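Local coordinates for ABC transporter substrate-binding protein (Rhizobium radiobacter, PDB 6TFX) that binds the opine mannopinic acid and probably delivers it to an ABC transporter for import, as a solute-binding protein of family 5, at residues Ser33-Ala38 and Arg162-Phe167; Asp76-Gly81 and Asn186-Arg191. All blocks are in the same frame, centred on the assembly; numbering follows the deposited sequence.

Interaction 1: residues Ser33-Ala38 and Arg162-Phe167; sequences SYIYGA and RRPVGF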
loop_
_atom_site.group_PDB
_atom_site.type_symbol
_atom_site.label_atom_id
_atom_site.label_comp_id
_atom_site.label_asym_id
_atom_site.label_seq_id
_atom_site.Cartn_x
_atom_site.Cartn_y
_atom_site.Cartn_z
ATOM N N SER A 33 9.323 -6.865 0.324
ATOM C CA SER A 33 10.013 -6.456 -0.905
ATOM C C SER A 33 11.516 -6.750 -0.881
ATOM O O SER A 33 12.166 -6.694 -1.932
ATOM C CB SER A 33 9.779 -4.979 -1.205
ATOM O OG SER A 33 10.599 -4.151 -0.395
ATOM N N TYR A 34 12.076 -7.031 0.309
ATOM C CA TYR A 34 13.523 -7.345 0.397
ATOM C C TYR A 34 13.747 -8.867 0.370
ATOM O O TYR A 34 14.837 -9.323 0.023
ATOM C CB TYR A 34 14.102 -6.823 1.722
ATOM C CG TYR A 34 14.039 -5.313 1.930
ATOM C CD1 TYR A 34 13.578 -4.465 0.925
ATOM C CD2 TYR A 34 14.314 -4.752 3.172
ATOM C CE1 TYR A 34 13.462 -3.089 1.129
ATOM C CE2 TYR A 34 14.222 -3.379 3.384
ATOM C CZ TYR A 34 13.806 -2.546 2.359
ATOM O OH TYR A 34 13.681 -1.193 2.620
ATOM N N ILE A 35 12.740 -9.636 0.808
ATOM C CA ILE A 35 12.837 -11.095 0.960
ATOM C C ILE A 35 12.422 -11.868 -0.257
ATOM O O ILE A 35 12.966 -12.949 -0.491
ATOM C CB ILE A 35 11.952 -11.521 2.180
ATOM C CG1 ILE A 35 12.401 -10.807 3.486
ATOM C CG2 ILE A 35 11.869 -13.059 2.370
ATOM C CD1 ILE A 35 11.270 -10.772 4.588
ATOM N N TYR A 36 11.352 -11.397 -0.951
ATOM C CA TYR A 36 10.774 -12.152 -2.047
ATOM C C TYR A 36 10.973 -11.499 -3.406
ATOM O O TYR A 36 11.245 -10.283 -3.516
ATOM C CB TYR A 36 9.266 -12.237 -1.830
ATOM C CG TYR A 36 8.852 -12.936 -0.561
ATOM C CD1 TYR A 36 8.714 -14.319 -0.520
ATOM C CD2 TYR A 36 8.555 -12.213 0.594
ATOM C CE1 TYR A 36 8.316 -14.972 0.645
ATOM C CE2 TYR A 36 8.156 -12.855 1.766
ATOM C CZ TYR A 36 8.013 -14.235 1.777
ATOM O OH TYR A 36 7.560 -14.875 2.907
ATOM N N GLY A 37 10.717 -12.310 -4.422
ATOM C CA GLY A 37 10.642 -11.889 -5.820
ATOM C C GLY A 37 9.364 -12.427 -6.449
ATOM O O GLY A 37 8.540 -13.061 -5.770
ATOM N N ALA A 38 9.196 -12.209 -7.752
ATOM C CA ALA A 38 7.988 -12.652 -8.435
ATOM C C ALA A 38 8.354 -13.145 -9.848
ATOM O O ALA A 38 9.542 -13.194 -10.199
ATOM C CB ALA A 38 7.003 -11.488 -8.495
ATOM N N ARG A 162 6.125 -15.523 10.414
ATOM C CA ARG A 162 7.247 -15.036 11.233
ATOM C C ARG A 162 8.577 -15.745 10.880
ATOM O O ARG A 162 9.623 -15.387 11.414
ATOM C CB ARG A 162 6.921 -15.110 12.740
ATOM C CG ARG A 162 5.827 -14.120 13.163
ATOM C CD ARG A 162 5.762 -13.893 14.671
ATOM N NE ARG A 162 6.737 -12.895 15.138
ATOM C CZ ARG A 162 6.496 -11.589 15.229
ATOM N NH1 ARG A 162 5.313 -11.098 14.877
ATOM N NH2 ARG A 162 7.437 -10.764 15.668
ATOM N N ARG A 163 8.537 -16.735 9.949
ATOM C CA ARG A 163 9.734 -17.470 9.501
ATOM C C ARG A 163 9.645 -17.562 7.972
ATOM O O ARG A 163 9.444 -18.659 7.426
ATOM C CB ARG A 163 9.779 -18.858 10.144
ATOM C CG ARG A 163 10.022 -18.817 11.654
ATOM C CD ARG A 163 10.053 -20.210 12.264
ATOM N NE ARG A 163 11.110 -21.047 11.693
ATOM C CZ ARG A 163 10.944 -22.311 11.313
ATOM N NH1 ARG A 163 9.764 -22.908 11.454
ATOM N NH2 ARG A 163 11.957 -22.993 10.802
ATOM N N PRO A 164 9.695 -16.405 7.267
ATOM C CA PRO A 164 9.477 -16.425 5.814
ATOM C C PRO A 164 10.645 -17.008 5.043
ATOM O O PRO A 164 11.792 -16.975 5.515
ATOM C CB PRO A 164 9.303 -14.943 5.470
ATOM C CG PRO A 164 10.148 -14.232 6.482
ATOM C CD PRO A 164 9.913 -15.018 7.748
ATOM N N VAL A 165 10.349 -17.495 3.827
ATOM C CA VAL A 165 11.367 -18.046 2.936
ATOM C C VAL A 165 11.053 -17.510 1.562
ATOM O O VAL A 165 9.967 -17.761 1.051
ATOM C CB VAL A 165 11.364 -19.593 2.891
ATOM C CG1 VAL A 165 12.421 -20.109 1.906
ATOM C CG2 VAL A 165 11.573 -20.191 4.282
ATOM N N GLY A 166 11.975 -16.756 0.981
ATOM C CA GLY A 166 11.795 -16.241 -0.378
ATOM C C GLY A 166 13.013 -16.520 -1.240
ATOM O O GLY A 166 13.897 -17.277 -0.821
ATOM N N PHE A 167 13.026 -15.990 -2.479
ATOM C CA PHE A 167 14.223 -16.119 -3.328
ATOM C C PHE A 167 14.863 -14.746 -3.578
ATOM O O PHE A 167 15.796 -14.624 -4.383
ATOM C CB PHE A 167 13.977 -16.894 -4.642
ATOM C CG PHE A 167 12.973 -16.301 -5.588
ATOM C CD1 PHE A 167 13.282 -15.173 -6.341
ATOM C CD2 PHE A 167 11.748 -16.917 -5.793
ATOM C CE1 PHE A 167 12.349 -14.642 -7.240
ATOM C CE2 PHE A 167 10.828 -16.399 -6.701
ATOM C CZ PHE A 167 11.124 -15.247 -7.396
HETATM O O HOH W 1 10.374 -15.044 -3.622
#
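Tyr36 runs alongside 164-166, touching each residue in turn, and the Phe167 ring packs against Gly37; these two rings are the largest single contributors, with Ile35, Pro164 and two glycines sharing most of the rest. With CG anti to its carbonyl carbon (chi1 -61°), Tyr36 meets Gly166, where CD1 is 3.6 Å from CA, and then Val165, whose O is 3.3 Å from CE1. The Tyr36 and Pro164 side chains cross at about a right angle, OH lying 3.1 Å from Pro164 CB; the polar partner of that hydroxyl is Leu18 O. Ile35 puts CG2 over one face of the Tyr36 ring, toward its rim, and CD1 4.1 Å from Pro164 CG.

Phe167 takes Gly37 N over one ring face, and its CZ comes within 3.5 Å of Gly37 C. The bare CA of Gly166 lets Ile35 O and the Tyr36 ring come close; that of Gly37 does the same for Phe167 CE1.

No direct hydrogen bond joins the segments. Water 1, over the same Phe167 face as Gly37 N, accepts from Gly37 N (2.9 Å) and Phe167 N (3.0 Å), and Ile35 O receives a CA-H...O contact from Gly166 CA. Val165 O, buried here, has no polar partner in the model.

The arrangement is a buried junction at the C-terminal end of helix 26-35, where the chain leaving the helix packs against the loop between helix 150-156 and strand 170-176 in this periplasmic binding-protein fold.

Interaction 2: residues Asp76-Gly81 and Asn186-Arg191; sequences DVKWQG and NAEYFR
The Val77 and Phe190 side chains run next to each other in the same direction and form the apolar part of this contact. Val77 places CG1 anti to its backbone N (chi1 173°) and uses both methyls: CG1 is 3.8 Å from Phe190 CD1, and CG2 makes a CH-pi contact over one ring face, 4.3 Å from the centroid. Arg191 CG covers the opposite face of the ring, towards its rim.

Asn186 carries CG anti to the backbone N (chi1 168°). Its OD1 accepts from Glu188 N at 3.1 Å, an Asx turn inside the type I turn 186-189, with the donor above the carbonyl plane. Its ND2 lies 3.7 Å from Gln80 CG, and the two amide planes stand 86° apart. Asn186 ND2 and Gln80 NE2 share Gly168 O as acceptor, and Gln80 OE1 bonds Gly166 N.

The Lys78 ammonium group goes to Asn85 OD1, while Glu188 OE1 rests 3.9 Å from Lys78 CB. The opposite charges, Lys78 NZ and Glu188 OE2, stay 5.9 Å apart, so any attraction is probably modest.

Polar linkage across the gap comes from solvent. Water 2 accepts from Lys78 N (2.9 Å) and donates to Asp76 O and Glu188 O (2.7 Å); water 3 donates to Lys78 O and only weakly accepts from Phe190 N. The chemistry implies two loops joined by one aliphatic-aromatic patch, by water and by looser van der Waals touches of Gln80 with Asn186 and Lys78 with Glu188, without a direct hydrogen bond or salt bridge between them.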
loop_
_atom_site.group_PDB
_atom_site.type_symbol
_atom_site.label_atom_id
_atom_site.label_comp_id
_atom_site.label_asym_id
_atom_site.label_seq_id
_atom_site.Cartn_x
_atom_site.Cartn_y
_atom_site.Cartn_z
ATOM N N ASP A 76 18.080 -22.329 -12.342
ATOM C CA ASP A 76 18.864 -22.328 -11.115
ATOM C C ASP A 76 18.638 -21.129 -10.181
ATOM O O ASP A 76 19.597 -20.664 -9.558
ATOM C CB ASP A 76 20.371 -22.462 -11.478
ATOM C CG ASP A 76 20.706 -23.675 -12.343
ATOM O OD1 ASP A 76 20.222 -24.794 -12.019
ATOM O OD2 ASP A 76 21.455 -23.507 -13.341
ATOM N N VAL A 77 17.375 -20.661 -10.030
ATOM C CA VAL A 77 17.054 -19.634 -9.035
ATOM C C VAL A 77 16.846 -20.461 -7.780
ATOM O O VAL A 77 16.051 -21.403 -7.799
ATOM C CB VAL A 77 15.799 -18.790 -9.345
ATOM C CG1 VAL A 77 15.445 -17.877 -8.168
ATOM C CG2 VAL A 77 15.991 -17.970 -10.616
ATOM N N LYS A 78 17.587 -20.159 -6.729
ATOM C CA LYS A 78 17.512 -20.933 -5.498
ATOM C C LYS A 78 16.681 -20.250 -4.420
ATOM O O LYS A 78 16.816 -19.034 -4.192
ATOM C CB LYS A 78 18.926 -21.155 -4.913
ATOM C CG LYS A 78 19.986 -21.632 -5.902
ATOM C CD LYS A 78 19.913 -23.113 -6.198
ATOM C CE LYS A 78 20.964 -23.478 -7.217
ATOM N NZ LYS A 78 20.792 -24.867 -7.706
ATOM N N TRP A 79 15.906 -21.052 -3.682
ATOM C CA TRP A 79 15.205 -20.539 -2.525
ATOM C C TRP A 79 16.245 -20.273 -1.444
ATOM O O TRP A 79 17.280 -20.930 -1.417
ATOM C CB TRP A 79 14.229 -21.594 -1.977
ATOM C CG TRP A 79 12.998 -21.768 -2.811
ATOM C CD1 TRP A 79 12.605 -22.893 -3.478
ATOM C CD2 TRP A 79 11.956 -20.790 -3.013
ATOM N NE1 TRP A 79 11.370 -22.682 -4.071
ATOM C CE2 TRP A 79 10.971 -21.389 -3.830
ATOM C CE3 TRP A 79 11.778 -19.453 -2.604
ATOM C CZ2 TRP A 79 9.824 -20.689 -4.260
ATOM C CZ3 TRP A 79 10.643 -18.764 -3.017
ATOM C CH2 TRP A 79 9.673 -19.388 -3.822
ATOM N N GLN A 80 15.936 -19.364 -0.522
ATOM C CA GLN A 80 16.779 -19.156 0.653
ATOM C C GLN A 80 16.669 -20.411 1.544
ATOM O O GLN A 80 15.708 -21.164 1.423
ATOM C CB GLN A 80 16.208 -18.004 1.474
ATOM C CG GLN A 80 16.447 -16.635 0.817
ATOM C CD GLN A 80 15.399 -15.618 1.188
ATOM O OE1 GLN A 80 14.577 -15.818 2.093
ATOM N NE2 GLN A 80 15.378 -14.508 0.443
ATOM N N GLY A 81 17.621 -20.570 2.466
ATOM C CA GLY A 81 17.602 -21.613 3.484
ATOM C C GLY A 81 17.743 -23.057 3.041
ATOM O O GLY A 81 17.553 -23.955 3.864
ATOM N N ASN A 186 21.338 -13.006 0.922
ATOM C CA ASN A 186 21.131 -14.320 0.360
ATOM C C ASN A 186 22.356 -14.542 -0.553
ATOM O O ASN A 186 22.407 -14.018 -1.672
ATOM C CB ASN A 186 19.817 -14.373 -0.408
ATOM C CG ASN A 186 19.626 -15.602 -1.275
ATOM O OD1 ASN A 186 20.403 -16.571 -1.229
ATOM N ND2 ASN A 186 18.573 -15.592 -2.082
ATOM N N ALA A 187 23.353 -15.304 -0.059
ATOM C CA ALA A 187 24.610 -15.545 -0.800
ATOM C C ALA A 187 24.421 -16.183 -2.199
ATOM O O ALA A 187 25.305 -16.062 -3.059
ATOM C CB ALA A 187 25.561 -16.394 0.044
ATOM N N GLU A 188 23.279 -16.846 -2.421
ATOM C CA GLU A 188 22.979 -17.529 -3.672
ATOM C C GLU A 188 21.998 -16.744 -4.526
ATOM O O GLU A 188 21.537 -17.285 -5.528
ATOM C CB GLU A 188 22.413 -18.938 -3.411
ATOM C CG GLU A 188 23.400 -19.891 -2.753
ATOM C CD GLU A 188 23.011 -21.352 -2.875
ATOM O OE1 GLU A 188 21.907 -21.719 -2.410
ATOM O OE2 GLU A 188 23.812 -22.130 -3.440
ATOM N N TYR A 189 21.719 -15.452 -4.180
ATOM C CA TYR A 189 20.770 -14.653 -4.964
ATOM C C TYR A 189 21.151 -14.721 -6.444
ATOM O O TYR A 189 22.323 -14.562 -6.781
ATOM C CB TYR A 189 20.692 -13.210 -4.453
ATOM C CG TYR A 189 19.639 -12.415 -5.186
ATOM C CD1 TYR A 189 18.305 -12.832 -5.205
ATOM C CD2 TYR A 189 19.970 -11.255 -5.880
ATOM C CE1 TYR A 189 17.327 -12.106 -5.881
ATOM C CE2 TYR A 189 19.001 -10.531 -6.575
ATOM C CZ TYR A 189 17.680 -10.956 -6.564
ATOM O OH TYR A 189 16.747 -10.258 -7.282
ATOM N N PHE A 190 20.182 -15.036 -7.313
ATOM C CA PHE A 190 20.452 -15.295 -8.720
ATOM C C PHE A 190 21.106 -14.135 -9.505
ATOM O O PHE A 190 21.758 -14.404 -10.513
ATOM C CB PHE A 190 19.208 -15.800 -9.434
ATOM C CG PHE A 190 18.139 -14.780 -9.716
ATOM C CD1 PHE A 190 17.150 -14.515 -8.780
ATOM C CD2 PHE A 190 18.068 -14.148 -10.950
ATOM C CE1 PHE A 190 16.119 -13.610 -9.065
ATOM C CE2 PHE A 190 17.038 -13.239 -11.229
ATOM C CZ PHE A 190 16.078 -12.979 -10.288
ATOM N N ARG A 191 20.957 -12.869 -9.050
ATOM C CA ARG A 191 21.562 -11.728 -9.774
ATOM C C ARG A 191 22.954 -11.433 -9.250
ATOM O O ARG A 191 23.627 -10.544 -9.772
ATOM C CB ARG A 191 20.700 -10.462 -9.664
ATOM C CG ARG A 191 19.285 -10.619 -10.188
ATOM C CD ARG A 191 18.515 -9.306 -10.096
ATOM N NE ARG A 191 17.088 -9.490 -10.373
ATOM C CZ ARG A 191 16.542 -9.402 -11.583
ATOM N NH1 ARG A 191 17.293 -9.094 -12.641
ATOM N NH2 ARG A 191 15.243 -9.598 -11.743
HETATM O O HOH W 2 19.919 -18.501 -7.257
HETATM O O HOH W 3 17.695 -16.330 -5.389
#

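How the interactions relate
Interaction 1 is the more deeply placed, its touching residues all buried; interaction 2 lies farther from the chain centre and is only partly buried, with Glu188 exposed. Their centres are 11 Å apart and their segments alternate along the chain. Gln80 joins them directly: its N probably bonds Gly166 O at 2.9 Å, and its NE2 probably bonds Ile35 O, while Trp79 packs on Gly166 and Phe167. Thus 76-81 holds the loop of 162-167 as well as that of 186-191. Both contacts use water in place of direct hydrogen bonds, but rings and glycines pack closely in the inner one, while the outer adds a Lys/Glu pair at its rim to a Val-Phe touch and an amide pair.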